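Local coordinates for protein putative endo-1,4-beta-xylanase (Bacteroides thetaiotaomicron VPI-5482, PDB 5MSX) that probably hydrolyses glycosidic bonds in plant pectin as a calcium-binding family 43 glycoside hydrolase, consistent with arabinofuranosidase activity on rhamnogalacturonan II, at residues G151-E156 with Y198-I203; G170-A175 with I191-K196; I379-G384 with W454-Y459; Y405-S410 with R440-K445; S70-H75 with K315-D320. All blocks are in the same frame, centred on the assembly; numbering follows the deposited sequence.

Interaction 1 (G151-E156 with Y198-I203); sequences GGIDAE and YSEGPI
Asp154 turns its CG away from its own carbonyl carbon (chi1 -64°), and Glu200 tucks its CG between backbone N and carbonyl carbon (chi1 66°), which brings the two carboxylates together with their planes 51° apart. Asp154 OD2 lies 3.3 Å from Glu200 CB and 3.9 Å from Glu200 OE1. The same oxygen accepts a hydrogen bond of 2.9 Å from Gly201 N, on its anti side and slightly out of the carboxylate plane. Glu200 OE1 is in turn approached from above its plane by Tyr198 OH, at 2.8 Å, while Ile153 CD1 packs against this oxygen at 3.5 Å. Farther along, Pro202 brings CG and CD against Asp154 O, and a water donates to both Asp154 O and Pro202 O. Glu156 bends back over the chain at Pro202 and Ile203, its OE2 3.4 Å from Ile203 CA and hydrogen-bonded to Phe204 N. An alanine in place of Glu156 would probably leave the amide of Phe204 without this acceptor and open a gap beside Pro202 and Ile203. With Asp36 nearby as the predicted proton acceptor, Glu200 as predicted proton donor and Asp154 as its predicted pKa modulator complete the carboxylate trio of the family 43 five-bladed beta-propeller active site.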
# COMPACT_ATOMS: atom_id res chain seq x y z
N GLY C 151 2.79 2.34 25.58
CA GLY C 151 4.11 2.88 25.88
C GLY C 151 5.19 2.13 25.11
O GLY C 151 5.09 0.95 24.89
N GLY C 152 6.23 2.86 24.75
CA GLY C 152 7.40 2.31 24.04
C GLY C 152 8.03 3.42 23.25
O GLY C 152 7.36 4.38 22.89
N ILE C 153 9.33 3.32 22.99
CA ILE C 153 10.05 4.36 22.27
C ILE C 153 11.03 3.78 21.24
O ILE C 153 11.31 2.58 21.24
CB ILE C 153 10.89 5.21 23.26
CG1 ILE C 153 11.96 4.33 23.93
CG2 ILE C 153 9.99 5.85 24.32
CD1 ILE C 153 12.90 5.10 24.82
N ASP C 154 11.59 4.68 20.42
CA ASP C 154 12.73 4.37 19.55
C ASP C 154 12.39 3.37 18.45
O ASP C 154 13.00 2.31 18.39
CB ASP C 154 13.93 3.83 20.37
CG ASP C 154 14.50 4.85 21.34
OD1 ASP C 154 14.03 6.00 21.35
OD2 ASP C 154 15.50 4.51 22.04
N ALA C 155 11.42 3.71 17.60
CA ALA C 155 11.01 2.78 16.53
C ALA C 155 12.09 2.63 15.46
O ALA C 155 12.76 3.59 15.10
CB ALA C 155 9.72 3.21 15.86
N GLU C 156 12.20 1.40 14.96
CA GLU C 156 13.09 1.04 13.85
C GLU C 156 12.30 0.11 12.91
O GLU C 156 11.71 -0.89 13.37
CB GLU C 156 14.32 0.33 14.44
CG GLU C 156 15.26 -0.38 13.49
CD GLU C 156 16.19 0.58 12.74
OE1 GLU C 156 15.89 1.81 12.74
OE2 GLU C 156 17.21 0.07 12.15
N TYR C 198 18.43 -2.85 30.78
CA TYR C 198 17.63 -1.92 30.01
C TYR C 198 18.27 -1.59 28.64
O TYR C 198 19.44 -1.18 28.55
CB TYR C 198 17.43 -0.61 30.77
CG TYR C 198 16.68 0.40 29.93
CD1 TYR C 198 15.35 0.19 29.60
CD2 TYR C 198 17.32 1.53 29.41
CE1 TYR C 198 14.66 1.08 28.78
CE2 TYR C 198 16.64 2.42 28.59
CZ TYR C 198 15.31 2.20 28.30
OH TYR C 198 14.66 3.10 27.50
N SER C 199 17.46 -1.71 27.58
CA SER C 199 17.92 -1.47 26.22
C SER C 199 16.98 -0.59 25.41
O SER C 199 15.73 -0.65 25.56
CB SER C 199 18.07 -2.81 25.49
OG SER C 199 18.35 -2.60 24.11
N GLU C 200 17.58 0.21 24.54
CA GLU C 200 16.81 1.08 23.64
C GLU C 200 17.52 1.22 22.30
O GLU C 200 18.40 0.42 21.99
CB GLU C 200 16.54 2.42 24.33
CG GLU C 200 17.75 3.29 24.61
CD GLU C 200 17.43 4.51 25.51
OE1 GLU C 200 16.24 4.70 25.89
OE2 GLU C 200 18.35 5.31 25.83
N GLY C 201 17.13 2.19 21.49
CA GLY C 201 17.82 2.46 20.23
C GLY C 201 18.11 1.27 19.32
O GLY C 201 19.21 1.17 18.79
N PRO C 202 17.12 0.39 19.10
CA PRO C 202 17.40 -0.76 18.20
C PRO C 202 17.81 -0.33 16.78
O PRO C 202 17.33 0.66 16.27
CB PRO C 202 16.08 -1.53 18.18
CG PRO C 202 15.04 -0.55 18.64
CD PRO C 202 15.73 0.39 19.59
N ILE C 203 18.72 -1.07 16.20
CA ILE C 203 19.13 -0.94 14.82
C ILE C 203 18.97 -2.32 14.25
O ILE C 203 19.38 -3.27 14.89
CB ILE C 203 20.63 -0.51 14.70
CG1 ILE C 203 20.81 0.91 15.27
CG2 ILE C 203 21.17 -0.67 13.26
CD1 ILE C 203 22.29 1.32 15.44
O HOH W 1 15.76 2.95 17.14

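Interaction 2 (G170-A175 with I191-K196); sequences GRRHVA and ISTPRK. With EDO (1,2-ethanediol), chain Z.
Arg172, whose backbone has a positive phi, carries most of this contact alone, gripping the 191-196 segment with its backbone carbonyl at one end and its guanidinium at the other. Arg172 O takes a nearly straight hydrogen bond from Ile191 N, 2.8 Å long. The side chain then runs extended from CG to NE across Ile191 O, where CD comes within 3.5 Å of that oxygen. At its end, NE donates to Thr193 OG1 at 2.8 Å, the hydroxyl lying 18° out of the guanidinium plane. NH2 reaches Arg195 O at the guanidinium edge in a short but bent, weak bond, and also donates to Glu197 O. Thr193 OG1 sits between its backbone N and carbonyl carbon (chi1 65°), a position from which it receives Arg172 NE and itself donates to Arg195 O, 2.8 Å away. Beside the backbone bond, at the other end from the guanidinium, Val174 CG1 meets Ile191 CG1 at 4.0 Å, the two side chains crossing at about a right angle. The contact thus fastens the chain leaving strand 187-190 to the turn before strand 173-177, its neighbour in a four-stranded antiparallel sheet, one blade of the family 43 beta-propeller.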
# COMPACT_ATOMS: atom_id res chain seq x y z
N GLY C 170 12.12 -0.14 21.62
CA GLY C 170 12.94 -0.30 22.83
C GLY C 170 12.50 -1.46 23.69
O GLY C 170 11.37 -1.98 23.57
N ARG C 171 13.44 -1.91 24.52
CA ARG C 171 13.31 -3.08 25.40
C ARG C 171 13.11 -4.40 24.64
O ARG C 171 12.46 -5.36 25.10
CB ARG C 171 12.24 -2.84 26.48
CG ARG C 171 12.41 -1.49 27.19
CD ARG C 171 11.70 -1.47 28.55
NE ARG C 171 12.41 -2.32 29.54
CZ ARG C 171 12.03 -2.45 30.82
NH1 ARG C 171 10.93 -1.83 31.28
NH2 ARG C 171 12.74 -3.22 31.65
N ARG C 172 13.77 -4.45 23.48
CA ARG C 172 13.90 -5.66 22.70
C ARG C 172 12.58 -6.16 22.07
O ARG C 172 12.42 -7.34 21.78
CB ARG C 172 14.61 -6.76 23.51
CG ARG C 172 15.94 -6.36 24.17
CD ARG C 172 16.45 -7.52 25.02
NE ARG C 172 17.76 -7.27 25.61
CZ ARG C 172 18.00 -6.42 26.62
NH1 ARG C 172 17.03 -5.70 27.18
NH2 ARG C 172 19.26 -6.27 27.07
N HIS C 173 11.68 -5.23 21.81
CA HIS C 173 10.38 -5.57 21.24
C HIS C 173 10.43 -5.61 19.72
O HIS C 173 11.10 -4.79 19.09
CB HIS C 173 9.32 -4.58 21.69
CG HIS C 173 8.90 -4.77 23.12
ND1 HIS C 173 9.27 -3.91 24.13
CD2 HIS C 173 8.17 -5.74 23.71
CE1 HIS C 173 8.76 -4.32 25.28
NE2 HIS C 173 8.10 -5.44 25.06
N VAL C 174 9.67 -6.55 19.16
CA VAL C 174 9.46 -6.64 17.71
C VAL C 174 8.08 -7.27 17.36
O VAL C 174 7.61 -8.19 18.03
CB VAL C 174 10.59 -7.44 17.03
CG1 VAL C 174 10.61 -8.89 17.49
CG2 VAL C 174 10.49 -7.37 15.51
N ALA C 175 7.47 -6.73 16.33
CA ALA C 175 6.20 -7.22 15.81
C ALA C 175 6.14 -6.97 14.30
O ALA C 175 6.75 -6.01 13.80
CB ALA C 175 5.06 -6.50 16.49
N ILE C 191 12.95 -10.13 21.92
CA ILE C 191 14.16 -10.76 21.41
C ILE C 191 15.03 -11.16 22.58
O ILE C 191 15.23 -10.38 23.52
CB ILE C 191 14.96 -9.83 20.48
CG1 ILE C 191 14.18 -9.60 19.18
CG2 ILE C 191 16.34 -10.40 20.16
CD1 ILE C 191 14.42 -8.23 18.59
N SER C 192 15.56 -12.37 22.49
CA SER C 192 16.47 -12.91 23.48
C SER C 192 17.93 -12.46 23.20
O SER C 192 18.42 -12.61 22.08
CB SER C 192 16.39 -14.43 23.46
OG SER C 192 17.34 -14.96 24.35
N THR C 193 18.60 -11.91 24.21
CA THR C 193 20.00 -11.48 24.09
C THR C 193 20.80 -11.92 25.34
O THR C 193 20.22 -12.05 26.41
CB THR C 193 20.09 -9.94 23.94
OG1 THR C 193 19.63 -9.30 25.13
CG2 THR C 193 19.28 -9.40 22.73
N PRO C 194 22.12 -12.11 25.21
CA PRO C 194 22.88 -12.51 26.40
C PRO C 194 23.13 -11.39 27.41
O PRO C 194 23.41 -11.67 28.58
CB PRO C 194 24.21 -13.02 25.81
CG PRO C 194 24.33 -12.32 24.53
CD PRO C 194 22.94 -12.24 24.00
N ARG C 195 23.03 -10.14 26.98
CA ARG C 195 23.09 -8.99 27.90
C ARG C 195 21.68 -8.51 28.21
O ARG C 195 20.93 -8.20 27.29
CB ARG C 195 24.00 -7.92 27.32
CG ARG C 195 25.43 -8.47 27.27
CD ARG C 195 26.38 -7.63 26.49
NE ARG C 195 27.58 -8.37 26.09
CZ ARG C 195 28.60 -8.72 26.89
NH1 ARG C 195 28.62 -8.40 28.19
NH2 ARG C 195 29.62 -9.38 26.38
N LYS C 196 21.34 -8.47 29.49
CA LYS C 196 19.93 -8.43 29.96
C LYS C 196 19.38 -7.07 30.44
O LYS C 196 18.18 -6.94 30.72
CB LYS C 196 19.74 -9.43 31.12
CG LYS C 196 20.34 -10.82 30.91
CD LYS C 196 19.65 -11.58 29.79
CE LYS C 196 20.21 -12.98 29.63
NZ LYS C 196 19.46 -13.74 28.58
C1 EDO Z . 20.50 -16.24 23.42
O1 EDO Z . 20.63 -15.10 24.28
C2 EDO Z . 20.80 -15.84 21.98
O2 EDO Z . 19.79 -14.94 21.48

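Interaction 3 (I379-G384 with W454-Y459); sequences IVADLG and WEWNIY. With CA (calcium ion), chain T.
Strands 379-383 and 455-458 face each other with axes 10.4 Å apart at closest approach and N-to-C directions 37° apart, a separation that side chains rather than backbone bonds must bridge. The nearest pair of CA atoms, Ala381 and Trp456, is still 9.2 Å apart. Trp456 spans most of this gap. With its CG anti to the backbone N (chi1 -180°), the indole reaches across, and its six-membered ring meets Ala381 CB through CZ3 at 3.6 Å. The methyl comes in obliquely, as does Ile379 CG2, which stands 4.1 Å from Trp456 CZ3. Ile458 lies two residues farther along the same side of its strand; its CD1 covers part of one indole face near the rim and touches Ala381 CB at 4.0 Å. Leu442 and Ile444 of strand 438-448 also pack on Trp456. At the start of the second strand, Trp454 and Glu455 both face Tyr395 in a classic beta bulge. There the calcium ion is bound by Trp454 O at 2.4 Å and Glu455 OE2 at 2.6 Å, together with Phe357, Asp360, Ala362 and Ser365. Between these two segments of the F5/8 type C beta-sandwich the contact is therefore apolar, resting on shape and burial, whereas the calcium ligands Trp454 O and Glu455 OE2 lie at the start of the strand, away from it.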
# COMPACT_ATOMS: atom_id res chain seq x y z
N ILE C 379 31.42 39.16 15.73
CA ILE C 379 32.67 38.48 15.40
C ILE C 379 33.13 39.01 14.04
O ILE C 379 32.31 39.34 13.20
CB ILE C 379 32.47 36.93 15.39
CG1 ILE C 379 33.78 36.20 15.07
CG2 ILE C 379 31.35 36.49 14.45
CD1 ILE C 379 33.79 34.73 15.51
N VAL C 380 34.44 39.05 13.84
CA VAL C 380 35.05 39.59 12.64
C VAL C 380 36.04 38.59 12.07
O VAL C 380 36.92 38.15 12.77
CB VAL C 380 35.86 40.88 12.97
CG1 VAL C 380 36.90 41.22 11.89
CG2 VAL C 380 34.94 42.07 13.21
N ALA C 381 35.92 38.31 10.78
CA ALA C 381 36.91 37.56 10.07
C ALA C 381 37.80 38.53 9.29
O ALA C 381 37.29 39.42 8.59
CB ALA C 381 36.25 36.57 9.14
N ASP C 382 39.12 38.33 9.41
CA ASP C 382 40.14 39.09 8.71
C ASP C 382 40.85 38.18 7.70
O ASP C 382 41.75 37.41 8.06
CB ASP C 382 41.17 39.67 9.70
CG ASP C 382 42.25 40.55 9.03
OD1 ASP C 382 42.26 40.75 7.80
OD2 ASP C 382 43.10 41.07 9.75
N LEU C 383 40.46 38.32 6.44
CA LEU C 383 41.25 37.76 5.33
C LEU C 383 42.60 38.51 5.31
O LEU C 383 42.66 39.66 5.71
CB LEU C 383 40.49 37.92 4.01
CG LEU C 383 39.05 37.41 4.02
CD1 LEU C 383 38.33 37.83 2.75
CD2 LEU C 383 39.00 35.90 4.22
N GLY C 384 43.68 37.87 4.89
CA GLY C 384 44.99 38.56 4.92
C GLY C 384 45.01 39.96 4.27
O GLY C 384 45.64 40.87 4.79
N TRP C 454 29.22 27.49 15.20
CA TRP C 454 29.98 26.25 14.93
C TRP C 454 30.97 26.39 13.77
O TRP C 454 32.14 26.01 13.88
CB TRP C 454 29.02 25.10 14.59
CG TRP C 454 28.07 24.67 15.65
CD1 TRP C 454 26.74 24.92 15.69
CD2 TRP C 454 28.37 23.89 16.81
NE1 TRP C 454 26.18 24.35 16.81
CE2 TRP C 454 27.16 23.73 17.53
CE3 TRP C 454 29.56 23.34 17.33
CZ2 TRP C 454 27.10 23.02 18.74
CZ3 TRP C 454 29.50 22.66 18.52
CH2 TRP C 454 28.27 22.47 19.21
N GLU C 455 30.49 26.89 12.63
CA GLU C 455 31.30 27.02 11.41
C GLU C 455 30.88 28.22 10.59
O GLU C 455 29.68 28.48 10.44
CB GLU C 455 31.25 25.75 10.52
CG GLU C 455 32.21 24.63 10.94
CD GLU C 455 33.65 25.11 11.06
OE1 GLU C 455 34.17 25.67 10.07
OE2 GLU C 455 34.27 24.97 12.14
N TRP C 456 31.86 28.93 10.04
CA TRP C 456 31.61 30.11 9.22
C TRP C 456 32.52 29.95 8.02
O TRP C 456 33.74 30.08 8.14
CB TRP C 456 31.88 31.40 9.99
CG TRP C 456 31.66 32.70 9.24
CD1 TRP C 456 30.96 32.89 8.07
CD2 TRP C 456 32.11 34.01 9.64
NE1 TRP C 456 30.98 34.22 7.71
CE2 TRP C 456 31.68 34.93 8.66
CE3 TRP C 456 32.86 34.48 10.72
CZ2 TRP C 456 31.95 36.30 8.74
CZ3 TRP C 456 33.14 35.84 10.80
CH2 TRP C 456 32.69 36.74 9.81
N ASN C 457 31.91 29.62 6.89
CA ASN C 457 32.66 29.34 5.67
C ASN C 457 32.49 30.51 4.71
O ASN C 457 31.37 30.99 4.50
CB ASN C 457 32.17 28.06 5.01
CG ASN C 457 32.38 26.84 5.89
OD1 ASN C 457 33.33 26.75 6.65
ND2 ASN C 457 31.48 25.91 5.80
N ILE C 458 33.62 30.95 4.18
CA ILE C 458 33.70 32.09 3.28
C ILE C 458 34.26 31.57 1.97
O ILE C 458 35.28 30.90 1.96
CB ILE C 458 34.62 33.17 3.88
CG1 ILE C 458 33.93 33.77 5.12
CG2 ILE C 458 34.96 34.24 2.84
CD1 ILE C 458 34.69 34.89 5.82
N TYR C 459 33.56 31.86 0.88
CA TYR C 459 33.96 31.41 -0.44
C TYR C 459 34.13 32.64 -1.35
O TYR C 459 34.87 32.57 -2.32
CB TYR C 459 32.90 30.47 -1.04
CG TYR C 459 32.54 29.25 -0.20
CD1 TYR C 459 33.27 28.07 -0.32
CD2 TYR C 459 31.47 29.28 0.70
CE1 TYR C 459 32.94 26.94 0.44
CE2 TYR C 459 31.14 28.17 1.47
CZ TYR C 459 31.87 27.00 1.33
OH TYR C 459 31.54 25.90 2.09
CA CA T . 34.11 24.88 14.71

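Interaction 4 (Y405-S410 with R440-K445); sequences YVIEAS and RYLRIK
The Arg443 guanidinium offers its edge to Glu408: NE and NH2 both donate to OE1, which lies 14° out of the guanidinium plane, at 2.7 Å from NE and 2.8 Å from NH2. The carboxylate is turned 51° against that plane, and both nitrogens come to OE1 from one face of it. Trp416 takes a cation-pi contact with the same arginine. The Tyr441 ring has Ser410 O at its edge, 3.7 Å from CD1, while its OH stands over one face of the Arg440 guanidinium, a group whose NE is salt-bridged to Asp382. Arg443 swings CG anti to its backbone N and bends at chi3 (82°), which lays its head alongside Glu408. Lys445 comes close as well, CE 3.6 Å from Glu408 OE1. On the other side of the sheet, Ile407 CD1 packs on Leu442 CD2 at 3.6 Å. Beneath these side chains the strands pair antiparallel, Val406 with Lys445 and Glu408 with Arg443 as hydrogen-bonded pairs, until Arg440 N and Tyr441 N share Ser410 O in a classic beta bulge. A leucine in place of Arg443 would probably leave Glu408 without its salt-bridge mate, close to the like charge of Glu418. In this F5/8 type C strand pair the Glu408 face is mixed, with a salt bridge at its middle, while Ile407, Ala409, Leu442 and Ile444 make the other apolar; the arginine and lysine probably help keep Glu408 ionised.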
# COMPACT_ATOMS: atom_id res chain seq x y z
N TYR C 405 20.42 38.56 12.02
CA TYR C 405 21.75 39.11 12.02
C TYR C 405 21.92 40.16 10.93
O TYR C 405 21.04 40.37 10.09
CB TYR C 405 22.80 38.00 11.85
CG TYR C 405 22.75 37.34 10.50
CD1 TYR C 405 21.73 36.43 10.19
CD2 TYR C 405 23.70 37.62 9.53
CE1 TYR C 405 21.67 35.84 8.94
CE2 TYR C 405 23.64 37.03 8.28
CZ TYR C 405 22.62 36.14 7.99
OH TYR C 405 22.55 35.56 6.76
N VAL C 406 23.08 40.82 11.00
CA VAL C 406 23.52 41.79 10.04
C VAL C 406 24.91 41.35 9.67
O VAL C 406 25.70 41.05 10.55
CB VAL C 406 23.61 43.21 10.67
CG1 VAL C 406 24.04 44.23 9.64
CG2 VAL C 406 22.29 43.61 11.32
N ILE C 407 25.20 41.31 8.38
CA ILE C 407 26.57 41.11 7.92
C ILE C 407 27.04 42.40 7.29
O ILE C 407 26.27 43.08 6.58
CB ILE C 407 26.74 39.92 6.95
CG1 ILE C 407 28.20 39.79 6.51
CG2 ILE C 407 25.85 40.04 5.71
CD1 ILE C 407 28.58 38.37 6.12
N GLU C 408 28.29 42.74 7.57
CA GLU C 408 28.92 43.95 7.08
C GLU C 408 30.29 43.57 6.56
O GLU C 408 30.85 42.55 6.96
CB GLU C 408 29.08 44.96 8.21
CG GLU C 408 27.79 45.46 8.81
CD GLU C 408 27.95 46.05 10.19
OE1 GLU C 408 28.62 45.43 11.06
OE2 GLU C 408 27.39 47.13 10.44
N ALA C 409 30.81 44.41 5.67
CA ALA C 409 32.13 44.24 5.08
C ALA C 409 32.95 45.53 5.26
O ALA C 409 32.38 46.62 5.46
CB ALA C 409 31.98 43.92 3.60
N SER C 410 34.27 45.40 5.16
CA SER C 410 35.17 46.54 5.32
C SER C 410 36.52 46.32 4.67
O SER C 410 36.95 45.18 4.45
CB SER C 410 35.38 46.86 6.80
OG SER C 410 36.41 47.81 7.00
N ARG C 440 38.11 43.16 2.87
CA ARG C 440 39.13 42.53 3.69
C ARG C 440 38.55 41.85 4.94
O ARG C 440 38.94 40.74 5.27
CB ARG C 440 40.21 43.52 4.11
CG ARG C 440 41.24 42.85 4.99
CD ARG C 440 42.50 43.64 5.21
NE ARG C 440 43.28 42.99 6.25
CZ ARG C 440 44.54 43.30 6.56
NH1 ARG C 440 45.17 44.28 5.91
NH2 ARG C 440 45.16 42.64 7.52
N TYR C 441 37.65 42.55 5.62
CA TYR C 441 37.04 42.10 6.85
C TYR C 441 35.56 41.84 6.61
O TYR C 441 34.93 42.57 5.84
CB TYR C 441 37.16 43.16 7.94
CG TYR C 441 38.57 43.62 8.18
CD1 TYR C 441 39.15 44.59 7.37
CD2 TYR C 441 39.33 43.08 9.20
CE1 TYR C 441 40.46 45.01 7.57
CE2 TYR C 441 40.63 43.50 9.42
CZ TYR C 441 41.19 44.46 8.60
OH TYR C 441 42.48 44.86 8.81
N LEU C 442 35.03 40.82 7.27
CA LEU C 442 33.59 40.62 7.40
C LEU C 442 33.25 40.64 8.86
O LEU C 442 34.07 40.23 9.69
CB LEU C 442 33.15 39.26 6.86
CG LEU C 442 32.61 39.17 5.44
CD1 LEU C 442 33.73 39.45 4.44
CD2 LEU C 442 31.97 37.80 5.21
N ARG C 443 32.02 41.04 9.16
CA ARG C 443 31.53 41.06 10.50
C ARG C 443 30.09 40.64 10.52
O ARG C 443 29.29 41.11 9.71
CB ARG C 443 31.65 42.47 11.09
CG ARG C 443 31.10 42.59 12.51
CD ARG C 443 31.53 43.89 13.18
NE ARG C 443 30.69 45.02 12.79
CZ ARG C 443 31.01 46.31 12.97
NH1 ARG C 443 32.16 46.66 13.52
NH2 ARG C 443 30.16 47.25 12.58
N ILE C 444 29.76 39.82 11.51
CA ILE C 444 28.38 39.42 11.78
C ILE C 444 28.02 40.06 13.09
O ILE C 444 28.80 39.98 14.02
CB ILE C 444 28.28 37.89 11.92
CG1 ILE C 444 28.61 37.23 10.60
CG2 ILE C 444 26.89 37.46 12.41
CD1 ILE C 444 29.28 35.90 10.77
N LYS C 445 26.87 40.72 13.15
CA LYS C 445 26.30 41.13 14.43
C LYS C 445 25.04 40.32 14.62
O LYS C 445 24.22 40.26 13.73
CB LYS C 445 25.96 42.63 14.46
CG LYS C 445 27.12 43.58 14.22
CD LYS C 445 26.76 45.02 14.58
CE LYS C 445 26.00 45.71 13.45
NZ LYS C 445 25.16 46.85 13.93

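Interaction 5 (S70-H75 with K315-D320); sequences SKDFVH and KKVKSD
Lys71 O and the CB of Asp72 meet Lys315 and Val317 here, at a tight turn built on an Asx motif and an ST motif. Lys315 CD lies 3.3 Å from Lys71 O, its aliphatic chain running past the carbonyl toward a salt bridge between NZ and Glu41. Val317 straddles the turn with its two methyls: CG1 faces Lys71 O, and CG2 packs 3.7 Å from Asp72 CB, the two side chains crossing at about a right angle. Asp72 CB also rests against Lys315 O, and the backbone of Asp72 is hydrogen-bonded to that of Leu314. Behind this first shell, Asp72 has CG between its backbone N and carbonyl carbon (chi1 59°), which folds the carboxylate back over the turn. OD1 accepts from Val74 N and from His75 N, both approaching from the same face of the carboxylate. Ser70 OG supports the turn from inside, accepting from Phe73 N at 2.8 Å and donating to His75 O at 2.7 Å. Phe73 points into a cluster with Phe46, Trp76 and Phe264, so the turn sits on an aromatic core of the catalytic domain, while Glu297 of the second subunit packs on Lys71 and Val317. The remaining carboxylate oxygen fixes the imidazole: His75 ND1 donates to the syn lone pair of Asp72 OD2 at 3.0 Å, almost in the ring plane.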
# COMPACT_ATOMS: atom_id res chain seq x y z
N SER C 70 22.44 16.51 2.66
CA SER C 70 23.75 16.68 2.11
C SER C 70 23.91 15.89 0.82
O SER C 70 23.51 14.71 0.73
CB SER C 70 24.78 16.14 3.10
OG SER C 70 26.08 16.33 2.60
N LYS C 71 24.57 16.49 -0.17
CA LYS C 71 24.87 15.80 -1.41
C LYS C 71 26.13 14.96 -1.30
O LYS C 71 26.29 13.98 -2.03
CB LYS C 71 25.01 16.81 -2.54
CG LYS C 71 23.73 17.58 -2.79
CD LYS C 71 23.81 18.44 -4.04
CE LYS C 71 22.47 19.12 -4.33
NZ LYS C 71 22.31 20.35 -3.51
N ASP C 72 27.02 15.33 -0.38
CA ASP C 72 28.35 14.71 -0.31
C ASP C 72 28.71 14.10 1.05
O ASP C 72 29.78 13.51 1.17
CB ASP C 72 29.42 15.74 -0.71
CG ASP C 72 29.43 16.99 0.19
OD1 ASP C 72 28.62 17.13 1.13
OD2 ASP C 72 30.28 17.88 -0.04
N PHE C 73 27.84 14.23 2.05
CA PHE C 73 28.11 13.77 3.45
C PHE C 73 29.05 14.68 4.28
O PHE C 73 29.40 14.34 5.43
CB PHE C 73 28.65 12.33 3.47
CG PHE C 73 28.14 11.52 4.64
CD1 PHE C 73 26.82 11.07 4.65
CD2 PHE C 73 28.97 11.23 5.72
CE1 PHE C 73 26.33 10.33 5.73
CE2 PHE C 73 28.48 10.50 6.81
CZ PHE C 73 27.16 10.06 6.82
N VAL C 74 29.40 15.85 3.74
CA VAL C 74 30.30 16.80 4.41
C VAL C 74 29.53 18.10 4.71
O VAL C 74 29.48 18.55 5.84
CB VAL C 74 31.53 17.06 3.54
CG1 VAL C 74 32.46 18.08 4.17
CG2 VAL C 74 32.27 15.74 3.32
N HIS C 75 28.93 18.68 3.66
CA HIS C 75 28.12 19.88 3.79
C HIS C 75 26.67 19.55 3.98
O HIS C 75 26.05 18.97 3.09
CB HIS C 75 28.30 20.74 2.54
CG HIS C 75 29.72 21.12 2.31
ND1 HIS C 75 30.55 20.43 1.45
CD2 HIS C 75 30.49 22.08 2.88
CE1 HIS C 75 31.76 20.97 1.48
NE2 HIS C 75 31.74 21.98 2.34
N LYS C 315 30.43 10.88 -1.58
CA LYS C 315 30.11 11.08 -2.98
C LYS C 315 30.95 12.24 -3.52
O LYS C 315 31.11 13.26 -2.83
CB LYS C 315 28.65 11.46 -3.14
CG LYS C 315 27.66 10.32 -3.08
CD LYS C 315 26.26 10.90 -3.16
CE LYS C 315 25.18 9.86 -3.01
NZ LYS C 315 25.25 8.87 -4.11
N LYS C 316 31.45 12.10 -4.75
CA LYS C 316 32.15 13.17 -5.46
C LYS C 316 31.10 14.11 -6.02
O LYS C 316 30.36 13.71 -6.90
CB LYS C 316 32.98 12.60 -6.60
N VAL C 317 31.01 15.34 -5.49
CA VAL C 317 30.19 16.41 -6.11
C VAL C 317 31.03 17.68 -6.26
O VAL C 317 32.02 17.88 -5.56
CB VAL C 317 28.88 16.75 -5.35
CG1 VAL C 317 28.05 15.50 -5.14
CG2 VAL C 317 29.16 17.45 -4.03
N LYS C 318 30.61 18.54 -7.18
CA LYS C 318 31.33 19.78 -7.45
C LYS C 318 30.98 20.75 -6.34
O LYS C 318 29.82 20.86 -5.93
CB LYS C 318 30.97 20.36 -8.82
N SER C 319 31.99 21.43 -5.83
CA SER C 319 31.75 22.48 -4.86
C SER C 319 32.92 23.43 -4.85
O SER C 319 33.99 23.14 -5.39
CB SER C 319 31.56 21.87 -3.47
OG SER C 319 32.57 20.91 -3.24
N ASP C 320 32.73 24.56 -4.21
CA ASP C 320 33.73 25.59 -4.21
C ASP C 320 34.71 25.40 -3.07
O ASP C 320 34.35 24.90 -2.00
CB ASP C 320 33.06 26.93 -4.17
CG ASP C 320 32.11 27.10 -5.32
OD1 ASP C 320 32.61 27.04 -6.46
OD2 ASP C 320 30.89 27.24 -5.09

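From the N terminus, segment 70-75 opens first, and interaction 5 closes its loop only when the chain reaches 315-320. Within that span lies interaction 1, and within the loop of interaction 1 lies interaction 2. These inner two touch, Ser199 O meeting Arg171 N and Ile153 O meeting Gly170 N, so the loops bearing the predicted catalytic carboxylates are tied to the turn between strands 165-169 and 173-177. Farther along, in the beta-sandwich, interaction 4 nests inside interaction 3; Ala381 N probably hydrogen-bonds to Leu442 O, and Asp382 forms a salt bridge with Arg440. Interactions 1 and 3 lie about 41 Å apart between centres. Interaction 5 reaches interaction 3 where Tyr459 packs on Asp320 and His75.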